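Local atomic coordinates of sialidase B (Streptococcus pneumoniae TIGR4, PDB entry 4XJA), a protein that hydrolyses the glycosidic linkages of terminal sialic acid residues in oligosaccharides, glycoproteins and glycolipids, acting as an exo-alpha-sialidase of glycosyl hydrolase family 33. Residues G612-A617 / Y633-R638; G229-K234 / N639-S644; Y551-S556 / S579-G584. The protein carries 1 engineered substitution. All blocks are in the same frame, centred on the assembly; numbering follows the deposited sequence.

Interaction 1: G612-A617 / Y633-R638. With SFJ ((2R,3R,4R,5R,6R)-5-acetamido-2,3-difluoro-4-hydroxy-6-[(1R,2R)-1,2,3-trihydroxypropyl]tetrahydro-2H-pyran-2-carboxylic acid), chain F.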
loop_
_atom_site.group_PDB
_atom_site.type_symbol
_atom_site.label_atom_id
_atom_site.label_comp_id
_atom_site.label_asym_id
_atom_site.label_seq_id
_atom_site.Cartn_x
_atom_site.Cartn_y
_atom_site.Cartn_z
ATOM N N GLY A 612 3.064 10.488 -7.199
ATOM C CA GLY A 612 2.562 10.048 -5.908
ATOM C C GLY A 612 3.565 9.340 -5.025
ATOM O O GLY A 612 4.421 8.591 -5.509
ATOM N N TYR A 613 3.456 9.580 -3.718
ATOM C CA TYR A 613 4.287 8.908 -2.725
ATOM C C TYR A 613 3.558 9.005 -1.400
ATOM O O TYR A 613 3.294 10.113 -0.914
ATOM C CB TYR A 613 5.649 9.598 -2.623
ATOM C CG TYR A 613 6.699 8.846 -1.815
ATOM C CD1 TYR A 613 6.826 9.031 -0.437
ATOM C CD2 TYR A 613 7.589 7.984 -2.440
ATOM C CE1 TYR A 613 7.819 8.350 0.298
ATOM C CE2 TYR A 613 8.560 7.298 -1.719
ATOM C CZ TYR A 613 8.676 7.484 -0.363
ATOM O OH TYR A 613 9.668 6.795 0.319
ATOM N N ALA A 614 3.198 7.864 -0.816
ATOM C CA ALA A 614 2.445 7.900 0.438
ATOM C C ALA A 614 3.141 7.157 1.568
ATOM O O ALA A 614 4.222 7.563 2.007
ATOM C CB ALA A 614 1.010 7.405 0.238
ATOM N N TYR A 615 2.530 6.087 2.063
ATOM C CA TYR A 615 3.148 5.332 3.150
ATOM C C TYR A 615 4.411 4.662 2.627
ATOM O O TYR A 615 4.487 4.290 1.454
ATOM C CB TYR A 615 2.197 4.273 3.692
ATOM C CG TYR A 615 1.165 4.776 4.686
ATOM C CD1 TYR A 615 0.413 5.926 4.437
ATOM C CD2 TYR A 615 0.898 4.065 5.848
ATOM C CE1 TYR A 615 -0.566 6.364 5.352
ATOM C CE2 TYR A 615 -0.070 4.489 6.752
ATOM C CZ TYR A 615 -0.800 5.627 6.500
ATOM O OH TYR A 615 -1.758 6.018 7.419
ATOM N N SER A 616 5.404 4.497 3.497
ATOM C CA SER A 616 6.694 3.982 3.058
ATOM C C SER A 616 7.380 3.203 4.161
ATOM O O SER A 616 7.048 3.340 5.340
ATOM C CB SER A 616 7.592 5.136 2.625
ATOM O OG SER A 616 7.856 6.010 3.714
ATOM N N ALA A 617 8.353 2.396 3.753
ATOM C CA ALA A 617 9.169 1.602 4.651
ATOM C C ALA A 617 10.601 1.764 4.191
ATOM O O ALA A 617 10.879 1.685 3.003
ATOM C CB ALA A 617 8.770 0.143 4.546
ATOM N N TYR A 633 1.644 6.206 -5.087
ATOM C CA TYR A 633 0.411 6.859 -5.526
ATOM C C TYR A 633 -0.133 7.676 -4.374
ATOM O O TYR A 633 0.352 7.569 -3.257
ATOM C CB TYR A 633 -0.621 5.823 -5.996
ATOM C CG TYR A 633 -1.395 5.116 -4.904
ATOM C CD1 TYR A 633 -0.766 4.271 -4.002
ATOM C CD2 TYR A 633 -2.773 5.280 -4.796
ATOM C CE1 TYR A 633 -1.493 3.628 -2.996
ATOM C CE2 TYR A 633 -3.500 4.640 -3.820
ATOM C CZ TYR A 633 -2.859 3.811 -2.928
ATOM O OH TYR A 633 -3.603 3.175 -1.968
ATOM N N ASP A 634 -1.128 8.505 -4.639
ATOM C CA ASP A 634 -1.714 9.265 -3.546
ATOM C C ASP A 634 -2.789 8.405 -2.884
ATOM O O ASP A 634 -3.912 8.290 -3.394
ATOM C CB ASP A 634 -2.296 10.581 -4.052
ATOM C CG ASP A 634 -2.680 11.522 -2.919
ATOM O OD1 ASP A 634 -3.223 11.050 -1.899
ATOM O OD2 ASP A 634 -2.440 12.741 -3.044
ATOM N N SER A 635 -2.448 7.789 -1.755
ATOM C CA SER A 635 -3.397 6.906 -1.066
ATOM C C SER A 635 -4.460 7.660 -0.261
ATOM O O SER A 635 -5.303 7.039 0.401
ATOM C CB SER A 635 -2.663 5.886 -0.187
ATOM O OG SER A 635 -1.887 6.534 0.803
ATOM N N TRP A 636 -4.438 8.990 -0.317
ATOM C CA TRP A 636 -5.516 9.783 0.279
ATOM C C TRP A 636 -6.557 10.157 -0.762
ATOM O O TRP A 636 -7.758 10.149 -0.483
ATOM C CB TRP A 636 -4.964 11.074 0.892
ATOM C CG TRP A 636 -5.971 11.828 1.731
ATOM C CD1 TRP A 636 -6.761 12.883 1.331
ATOM C CD2 TRP A 636 -6.286 11.583 3.102
ATOM N NE1 TRP A 636 -7.543 13.304 2.383
ATOM C CE2 TRP A 636 -7.274 12.531 3.480
ATOM C CE3 TRP A 636 -5.836 10.664 4.059
ATOM C CZ2 TRP A 636 -7.806 12.576 4.769
ATOM C CZ3 TRP A 636 -6.365 10.714 5.339
ATOM C CH2 TRP A 636 -7.346 11.660 5.681
ATOM N N SER A 637 -6.077 10.505 -1.956
ATOM C CA SER A 637 -6.930 10.964 -3.057
ATOM C C SER A 637 -8.077 10.012 -3.352
ATOM O O SER A 637 -7.874 8.797 -3.481
ATOM C CB SER A 637 -6.105 11.160 -4.334
ATOM O OG SER A 637 -6.930 11.505 -5.443
ATOM N N ARG A 638 -9.283 10.567 -3.469
ATOM C CA ARG A 638 -10.443 9.760 -3.838
ATOM C C ARG A 638 -10.461 9.509 -5.346
ATOM O O ARG A 638 -11.341 8.819 -5.860
ATOM C CB ARG A 638 -11.751 10.432 -3.377
ATOM C CG ARG A 638 -11.760 10.810 -1.898
ATOM C CD ARG A 638 -11.407 9.617 -1.003
ATOM N NE ARG A 638 -12.599 8.850 -0.668
ATOM C CZ ARG A 638 -12.600 7.727 0.047
ATOM N NH1 ARG A 638 -11.456 7.230 0.510
ATOM N NH2 ARG A 638 -13.751 7.106 0.297
HETATM C C11 SFJ F . -6.450 1.518 11.711
HETATM C C9 SFJ F . -7.987 7.343 9.881
HETATM C C10 SFJ F . -6.617 2.347 10.437
HETATM C C1 SFJ F . -4.279 6.763 5.919
HETATM C C7 SFJ F . -7.246 5.384 8.727
HETATM C C4 SFJ F . -4.266 3.218 7.696
HETATM C C3 SFJ F . -4.307 4.121 6.399
HETATM C C5 SFJ F . -5.511 3.506 8.568
HETATM C C6 SFJ F . -5.711 4.992 8.835
HETATM C C2 SFJ F . -4.963 5.617 6.729
HETATM N N5 SFJ F . -5.492 2.771 9.823
HETATM O O10 SFJ F . -7.725 2.552 10.006
HETATM O O9 SFJ F . -9.075 6.584 10.304
HETATM O O1A SFJ F . -4.140 7.861 6.473
HETATM O O8 SFJ F . -6.648 7.716 8.055
HETATM O O7 SFJ F . -8.074 4.632 7.830
HETATM O O4 SFJ F . -4.117 1.889 7.454
HETATM O O6 SFJ F . -4.881 5.817 8.084
HETATM F FAI SFJ F . -4.865 3.594 5.663
HETATM F FAJ SFJ F . -6.138 5.826 6.347
HETATM O O1B SFJ F . -4.030 6.452 4.754
HETATM C C8 SFJ F . -7.649 6.880 8.535
#
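A chi1 of 60° sets S635 OG between its own backbone N and carbonyl carbon, and from there the hydroxyl oxygen presses on the methyl group of A614, with OG to A614 CB at 3.1 Å. The same methyl also meets the main chain of the opposing segment, A614 CB lying 3.6 Å from Y633 O. The polar needs of the S635 hydroxyl are met elsewhere, by R581 and E631, so its meeting with A614 is packing. Closer to the start of both segments the backbones themselves run together: G612 has no side chain to hold them apart, and its C lies 3.7 Å from Y633 N.

In Y615 the ring carbon CG stands anti to the carbonyl carbon (chi1 -81°), which swings the phenol past S635 to the carboxylate end of the bound difluorosialic acid. Y615 OH then lies 3.0 Å from SFJ C1 and 3.3 Å from SFJ C2, the anomeric carbon, which still carries its fluorine FAJ. This placement is consistent with the nucleophile role assigned to Y615 by similarity; E503, the predicted active-site glutamate, is hydrogen-bonded to the same hydroxyl. In the beta-propeller of the sialidase fold, 612-617 runs into strand 616-620, while the loop segment 633-638 follows strand 626-631 of the same sheet, so the contact ties together two loops at one end of a blade.

The second loop is shaped by an Asx turn. D634 OD1 accepts from W636 N at 2.9 Å, nearly in line with its C-O bond, and also from S637 N, which approaches 60° out of the carboxylate plane. Just beyond, the indole of W636 presents its edge to the ligand carboxylate, with CZ3 3.8 Å from SFJ O1A.

Interaction 2: G229-K234 / N639-S644. With SFJ ((2R,3R,4R,5R,6R)-5-acetamido-2,3-difluoro-4-hydroxy-6-[(1R,2R)-1,2,3-trihydroxypropyl]tetrahydro-2H-pyran-2-carboxylic acid), chain F; DMS (dimethyl sulfoxide), chain D.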
loop_
_atom_site.group_PDB
_atom_site.type_symbol
_atom_site.label_atom_id
_atom_site.label_comp_id
_atom_site.label_asym_id
_atom_site.label_seq_id
_atom_site.Cartn_x
_atom_site.Cartn_y
_atom_site.Cartn_z
ATOM N N GLY A 229 -10.695 -3.713 -2.620
ATOM C CA GLY A 229 -10.094 -2.452 -3.033
ATOM C C GLY A 229 -9.069 -2.003 -2.000
ATOM O O GLY A 229 -8.654 -2.786 -1.153
ATOM N N THR A 230 -8.655 -0.742 -2.060
ATOM C CA THR A 230 -7.623 -0.243 -1.149
ATOM C C THR A 230 -8.165 0.320 0.166
ATOM O O THR A 230 -7.403 0.869 0.956
ATOM C CB THR A 230 -6.760 0.818 -1.816
ATOM O OG1 THR A 230 -7.605 1.813 -2.413
ATOM C CG2 THR A 230 -5.871 0.186 -2.891
ATOM N N HIS A 231 -9.471 0.183 0.388
ATOM C CA HIS A 231 -10.133 0.723 1.571
ATOM C C HIS A 231 -9.542 0.182 2.871
ATOM O O HIS A 231 -9.204 -1.001 2.943
ATOM C CB HIS A 231 -11.614 0.301 1.562
ATOM C CG HIS A 231 -12.423 0.910 0.473
ATOM N ND1 HIS A 231 -12.460 2.274 0.214
ATOM C CD2 HIS A 231 -13.283 0.350 -0.429
ATOM C CE1 HIS A 231 -13.268 2.510 -0.793
ATOM N NE2 HIS A 231 -13.787 1.366 -1.199
ATOM N N ASP A 232 -9.447 1.017 3.908
ATOM C CA ASP A 232 -9.122 0.521 5.243
ATOM C C ASP A 232 -10.326 -0.238 5.782
ATOM O O ASP A 232 -11.410 -0.184 5.195
ATOM C CB ASP A 232 -8.750 1.669 6.194
ATOM C CG ASP A 232 -9.815 2.755 6.251
ATOM O OD1 ASP A 232 -10.356 3.121 5.187
ATOM O OD2 ASP A 232 -10.118 3.242 7.363
ATOM N N SER A 233 -10.137 -0.943 6.897
ATOM C CA SER A 233 -11.237 -1.643 7.554
ATOM C C SER A 233 -12.346 -0.626 7.824
ATOM O O SER A 233 -12.036 0.534 8.114
ATOM C CB SER A 233 -10.752 -2.266 8.860
ATOM O OG SER A 233 -9.626 -3.102 8.626
ATOM N N LYS A 234 -13.619 -1.019 7.734
ATOM C CA LYS A 234 -14.054 -2.407 7.496
ATOM C C LYS A 234 -13.755 -2.883 6.078
ATOM O O LYS A 234 -13.940 -2.142 5.107
ATOM C CB LYS A 234 -15.562 -2.528 7.765
ATOM C CG LYS A 234 -16.435 -1.647 6.855
ATOM C CD LYS A 234 -17.903 -1.660 7.279
ATOM C CE LYS A 234 -18.744 -0.713 6.417
ATOM N NZ LYS A 234 -20.204 -0.798 6.752
ATOM N N ASN A 639 -9.483 10.058 -6.062
ATOM C CA ASN A 639 -9.359 9.735 -7.483
ATOM C C ASN A 639 -8.419 8.554 -7.754
ATOM O O ASN A 639 -8.391 8.016 -8.873
ATOM C CB ASN A 639 -8.913 10.955 -8.288
ATOM C CG ASN A 639 -9.179 10.789 -9.769
ATOM O OD1 ASN A 639 -10.326 10.561 -10.180
ATOM N ND2 ASN A 639 -8.126 10.902 -10.583
ATOM N N GLU A 640 -7.654 8.150 -6.737
ATOM C CA GLU A 640 -6.609 7.129 -6.919
ATOM C C GLU A 640 -6.838 5.867 -6.086
ATOM O O GLU A 640 -5.894 5.159 -5.725
ATOM C CB GLU A 640 -5.210 7.738 -6.671
ATOM C CG GLU A 640 -4.975 9.044 -7.443
ATOM C CD GLU A 640 -3.506 9.372 -7.702
ATOM O OE1 GLU A 640 -2.615 8.726 -7.108
ATOM O OE2 GLU A 640 -3.242 10.291 -8.522
ATOM N N LEU A 641 -8.103 5.591 -5.787
ATOM C CA LEU A 641 -8.487 4.364 -5.096
ATOM C C LEU A 641 -8.314 3.137 -5.994
ATOM O O LEU A 641 -8.453 3.216 -7.214
ATOM C CB LEU A 641 -9.954 4.431 -4.666
ATOM C CG LEU A 641 -10.390 5.558 -3.741
ATOM C CD1 LEU A 641 -11.904 5.532 -3.557
ATOM C CD2 LEU A 641 -9.696 5.449 -2.395
ATOM N N HIS A 642 -8.026 2.000 -5.374
ATOM C CA HIS A 642 -8.102 0.710 -6.047
ATOM C C HIS A 642 -7.174 0.616 -7.255
ATOM O O HIS A 642 -7.607 0.260 -8.357
ATOM C CB HIS A 642 -9.554 0.418 -6.460
ATOM C CG HIS A 642 -10.560 0.835 -5.457
ATOM N ND1 HIS A 642 -10.392 0.642 -4.080
ATOM C CD2 HIS A 642 -11.748 1.480 -5.569
ATOM C CE1 HIS A 642 -11.412 1.124 -3.439
ATOM N NE2 HIS A 642 -12.272 1.643 -4.315
ATOM N N LEU A 643 -5.896 0.922 -7.041
ATOM C CA LEU A 643 -4.876 0.742 -8.076
ATOM C C LEU A 643 -4.024 -0.475 -7.737
ATOM O O LEU A 643 -3.674 -0.686 -6.569
ATOM C CB LEU A 643 -3.963 1.966 -8.153
ATOM C CG LEU A 643 -4.619 3.339 -8.272
ATOM C CD1 LEU A 643 -3.539 4.437 -8.334
ATOM C CD2 LEU A 643 -5.488 3.375 -9.518
ATOM N N SER A 644 -3.665 -1.260 -8.750
ATOM C CA SER A 644 -2.856 -2.449 -8.511
ATOM C C SER A 644 -1.381 -2.207 -8.797
ATOM O O SER A 644 -1.033 -1.463 -9.711
ATOM C CB SER A 644 -3.373 -3.621 -9.347
ATOM O OG SER A 644 -4.632 -4.046 -8.852
HETATM C C11 SFJ F . -6.450 1.518 11.711
HETATM C C9 SFJ F . -7.987 7.343 9.881
HETATM C C10 SFJ F . -6.617 2.347 10.437
HETATM C C1 SFJ F . -4.279 6.763 5.919
HETATM C C7 SFJ F . -7.246 5.384 8.727
HETATM C C4 SFJ F . -4.266 3.218 7.696
HETATM C C3 SFJ F . -4.307 4.121 6.399
HETATM C C5 SFJ F . -5.511 3.506 8.568
HETATM C C6 SFJ F . -5.711 4.992 8.835
HETATM C C2 SFJ F . -4.963 5.617 6.729
HETATM N N5 SFJ F . -5.492 2.771 9.823
HETATM O O10 SFJ F . -7.725 2.552 10.006
HETATM O O9 SFJ F . -9.075 6.584 10.304
HETATM O O1A SFJ F . -4.140 7.861 6.473
HETATM O O8 SFJ F . -6.648 7.716 8.055
HETATM O O7 SFJ F . -8.074 4.632 7.830
HETATM O O4 SFJ F . -4.117 1.889 7.454
HETATM O O6 SFJ F . -4.881 5.817 8.084
HETATM F FAI SFJ F . -4.865 3.594 5.663
HETATM F FAJ SFJ F . -6.138 5.826 6.347
HETATM O O1B SFJ F . -4.030 6.452 4.754
HETATM C C8 SFJ F . -7.649 6.880 8.535
HETATM S S DMS D . -5.909 -1.508 -12.021
HETATM O O DMS D . -4.688 -1.003 -11.293
HETATM C C1 DMS D . -5.400 -2.957 -12.980
HETATM C C2 DMS D . -6.982 -2.322 -10.813
#
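Two imidazoles meet edge to face: the CE1 corner of H642 points at one face of H231, 3.3 Å above that plane and displaced to the rim of the ring. With the planes turned 78° from each other and the centroids 4.6 Å apart, this is a T-shaped pair. One face of H642 is covered by its sequence neighbour L641, whose CB stands above the centre of the ring. At the H642 edge, and within 5° of the ring plane, lies T230 N.

That in-plane approach is a hydrogen bond from T230 N to H642 ND1, 3.0 Å long with an N-H...N angle of 160°. A second bond runs the other way, from H642 N to T230 OG1, also 3.0 Å. The threonine torsion serves this second bond: OG1 sits between its own N and carbonyl carbon and faces H642 N, while the backbone N-H serves ND1 and CG2 packs 3.8 Å from H642 N. G229 packs close by, its CA 3.3 Å from H642 ND1.

The segments belong to loops far apart in sequence: 229-234 links strands 219-226 and 237-244 of the first propeller sheet, and 639-644 leads to strand 647-652 of the last. Their union therefore joins the beginning and end of the propeller ring. D232, the proton acceptor by similarity, is carried by the first of these loops on the ligand side.

Both histidine NE2 atoms are hydrogen-bonded to the carbonyl oxygen of K277. Since H642 ND1 accepts from a backbone N-H while NE2 faces a carbonyl, H642 is probably neutral, with its proton on NE2.

Interaction 3: Y551-S556 / S579-G584. With SFJ ((2R,3R,4R,5R,6R)-5-acetamido-2,3-difluoro-4-hydroxy-6-[(1R,2R)-1,2,3-trihydroxypropyl]tetrahydro-2H-pyran-2-carboxylic acid), chain F.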
loop_
_atom_site.group_PDB
_atom_site.type_symbol
_atom_site.label_atom_id
_atom_site.label_comp_id
_atom_site.label_asym_id
_atom_site.label_seq_id
_atom_site.Cartn_x
_atom_site.Cartn_y
_atom_site.Cartn_z
ATOM N N TYR A 551 -3.726 16.550 6.889
ATOM C CA TYR A 551 -4.065 15.231 7.435
ATOM C C TYR A 551 -2.821 14.376 7.679
ATOM O O TYR A 551 -2.842 13.481 8.526
ATOM C CB TYR A 551 -5.062 14.485 6.545
ATOM C CG TYR A 551 -4.678 14.465 5.098
ATOM C CD1 TYR A 551 -3.806 13.497 4.602
ATOM C CD2 TYR A 551 -5.190 15.397 4.218
ATOM C CE1 TYR A 551 -3.448 13.476 3.278
ATOM C CE2 TYR A 551 -4.838 15.377 2.878
ATOM C CZ TYR A 551 -3.971 14.409 2.423
ATOM O OH TYR A 551 -3.619 14.377 1.101
ATOM N N GLY A 552 -1.755 14.648 6.927
ATOM C CA GLY A 552 -0.467 14.019 7.177
ATOM C C GLY A 552 -0.336 12.636 6.574
ATOM O O GLY A 552 -1.299 12.086 6.020
ATOM N N THR A 553 0.873 12.083 6.672
ATOM C CA THR A 553 1.192 10.778 6.115
ATOM C C THR A 553 2.201 10.102 7.042
ATOM O O THR A 553 3.027 10.771 7.670
ATOM C CB THR A 553 1.814 10.904 4.698
ATOM O OG1 THR A 553 0.972 11.721 3.861
ATOM C CG2 THR A 553 1.990 9.529 4.045
ATOM N N GLN A 554 2.120 8.779 7.137
ATOM C CA GLN A 554 3.148 7.994 7.810
ATOM C C GLN A 554 4.551 8.448 7.392
ATOM O O GLN A 554 4.799 8.731 6.208
ATOM C CB GLN A 554 2.965 6.510 7.482
ATOM C CG GLN A 554 3.891 5.600 8.307
ATOM C CD GLN A 554 4.361 4.393 7.527
ATOM O OE1 GLN A 554 4.193 4.318 6.306
ATOM N NE2 GLN A 554 4.945 3.432 8.228
ATOM N N VAL A 555 5.445 8.556 8.372
ATOM C CA VAL A 555 6.860 8.845 8.125
ATOM C C VAL A 555 7.696 7.660 8.631
ATOM O O VAL A 555 7.499 7.183 9.747
ATOM C CB VAL A 555 7.290 10.196 8.798
ATOM C CG1 VAL A 555 6.785 10.282 10.231
ATOM C CG2 VAL A 555 8.802 10.398 8.761
ATOM N N SER A 556 8.589 7.142 7.797
ATOM C CA SER A 556 9.446 6.054 8.253
ATOM C C SER A 556 10.824 6.623 8.565
ATOM O O SER A 556 11.209 7.660 8.015
ATOM C CB SER A 556 9.489 4.884 7.261
ATOM O OG SER A 556 9.803 5.300 5.951
ATOM N N SER A 579 0.180 19.752 -0.399
ATOM C CA SER A 579 -1.026 19.574 -1.210
ATOM C C SER A 579 -1.599 18.153 -1.194
ATOM O O SER A 579 -2.804 17.962 -0.981
ATOM C CB SER A 579 -0.750 19.984 -2.659
ATOM O OG SER A 579 -0.169 21.272 -2.706
ATOM N N GLY A 580 -0.743 17.161 -1.430
ATOM C CA GLY A 580 -1.191 15.775 -1.450
ATOM C C GLY A 580 -0.097 14.807 -1.021
ATOM O O GLY A 580 0.921 15.228 -0.466
ATOM N N ARG A 581 -0.307 13.513 -1.251
ATOM C CA ARG A 581 0.731 12.529 -0.943
ATOM C C ARG A 581 1.542 12.325 -2.208
ATOM O O ARG A 581 1.274 11.430 -3.017
ATOM C CB ARG A 581 0.118 11.228 -0.399
ATOM C CG ARG A 581 -0.604 11.449 0.964
ATOM C CD ARG A 581 -1.211 10.185 1.534
ATOM N NE ARG A 581 -1.517 10.331 2.961
ATOM C CZ ARG A 581 -2.233 9.465 3.666
ATOM N NH1 ARG A 581 -2.724 8.383 3.075
ATOM N NH2 ARG A 581 -2.449 9.679 4.959
ATOM N N LYS A 582 2.519 13.207 -2.384
ATOM C CA LYS A 582 3.381 13.204 -3.565
ATOM C C LYS A 582 4.697 13.858 -3.188
ATOM O O LYS A 582 4.859 14.327 -2.054
ATOM C CB LYS A 582 2.710 13.971 -4.714
ATOM C CG LYS A 582 2.206 15.371 -4.338
ATOM C CD LYS A 582 1.332 15.945 -5.471
ATOM C CE LYS A 582 0.952 17.382 -5.194
ATOM N NZ LYS A 582 -0.141 17.876 -6.092
ATOM N N GLY A 583 5.634 13.899 -4.125
ATOM C CA GLY A 583 6.931 14.494 -3.852
ATOM C C GLY A 583 7.712 13.716 -2.810
ATOM O O GLY A 583 8.198 14.284 -1.827
ATOM N N GLY A 584 7.836 12.408 -3.016
ATOM C CA GLY A 584 8.527 11.568 -2.060
ATOM C C GLY A 584 9.990 11.940 -1.897
ATOM O O GLY A 584 10.682 12.223 -2.877
HETATM C C11 SFJ F . -6.450 1.518 11.711
HETATM C C9 SFJ F . -7.987 7.343 9.881
HETATM C C10 SFJ F . -6.617 2.347 10.437
HETATM C C1 SFJ F . -4.279 6.763 5.919
HETATM C C7 SFJ F . -7.246 5.384 8.727
HETATM C C4 SFJ F . -4.266 3.218 7.696
HETATM C C3 SFJ F . -4.307 4.121 6.399
HETATM C C5 SFJ F . -5.511 3.506 8.568
HETATM C C6 SFJ F . -5.711 4.992 8.835
HETATM C C2 SFJ F . -4.963 5.617 6.729
HETATM N N5 SFJ F . -5.492 2.771 9.823
HETATM O O10 SFJ F . -7.725 2.552 10.006
HETATM O O9 SFJ F . -9.075 6.584 10.304
HETATM O O1A SFJ F . -4.140 7.861 6.473
HETATM O O8 SFJ F . -6.648 7.716 8.055
HETATM O O7 SFJ F . -8.074 4.632 7.830
HETATM O O4 SFJ F . -4.117 1.889 7.454
HETATM O O6 SFJ F . -4.881 5.817 8.084
HETATM F FAI SFJ F . -4.865 3.594 5.663
HETATM F FAJ SFJ F . -6.138 5.826 6.347
HETATM O O1B SFJ F . -4.030 6.452 4.754
HETATM C C8 SFJ F . -7.649 6.880 8.535
HETATM O O HOH W 1 -4.684 15.809 -0.552
#
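R581 NH2 donates to G552 O at 2.9 Å with an N-H...O angle of 173°. The arginine nitrogen lies in the carbonyl plane of G552, and the oxygen lies exactly in the guanidinium plane. The hold on the ligand carboxylate is equally direct, end-on through two nearly straight hydrogen bonds, R581 NH1 to SFJ O1B and NH2 to SFJ O1A, each 2.9 Å long. Both hydrogens of NH2 are thus used, one on the protein and one on the ligand, an arrangement that should fix the rotation of the group. The bond to G552 O is consistent with a second-shell role in positioning this arginine. A weak bond adds to it, R581 NE to T553 OG1, bent to 129° at the hydrogen.

R581 belongs to the arginine triad characteristic of sialidases, which binds the sialic acid carboxylate; R207 and R519 are the other members, and both are hydrogen-bonded to this ligand. The two segments come from one four-stranded propeller sheet: 551-556 leads into edge strand 556-559, and the loop segment 579-584 links strands 569-575 and 584-592.

From CG to NE the R581 chain is extended (chi3 163°), which carries the guanidinium past T553 and Y551 to the pocket. T553 CG2 lies over one face of the guanidinium, 3.8 Å from R581 NE. Y551 comes in by its ring edge instead, CE1 lying 3.7 Å from R581 NE, and its ring also stacks with W636. Farther out, the Y551 hydroxyl packs 3.8 Å from G580 CA, and a water donates to S579 O at 2.9 Å; its 2.4 Å separation from Y551 OH is doubtfully short.

In the fold
All three contacts touch the bound inhibitor. Interactions 1 and 3, with centres about 7 Å apart, are coupled: D634 OD2 lies 2.9 Å from R581 N and Y613 N lies 2.9 Å from R581 O, both probable hydrogen bonds, so the arginine's backbone is held by both segments of interaction 1, one of which carries Y615, nucleophile by similarity. Interaction 1 is nested inside the loop closed by interaction 2; D634 N to E640 OE1 at 2.9 Å and Y633 CD2 to L643 CD1 at 3.7 Å connect them. Interactions 2 and 3 do not touch: nearest atoms are about 6 Å and centres about 17 Å apart; they approach the ligand through D232 and R581.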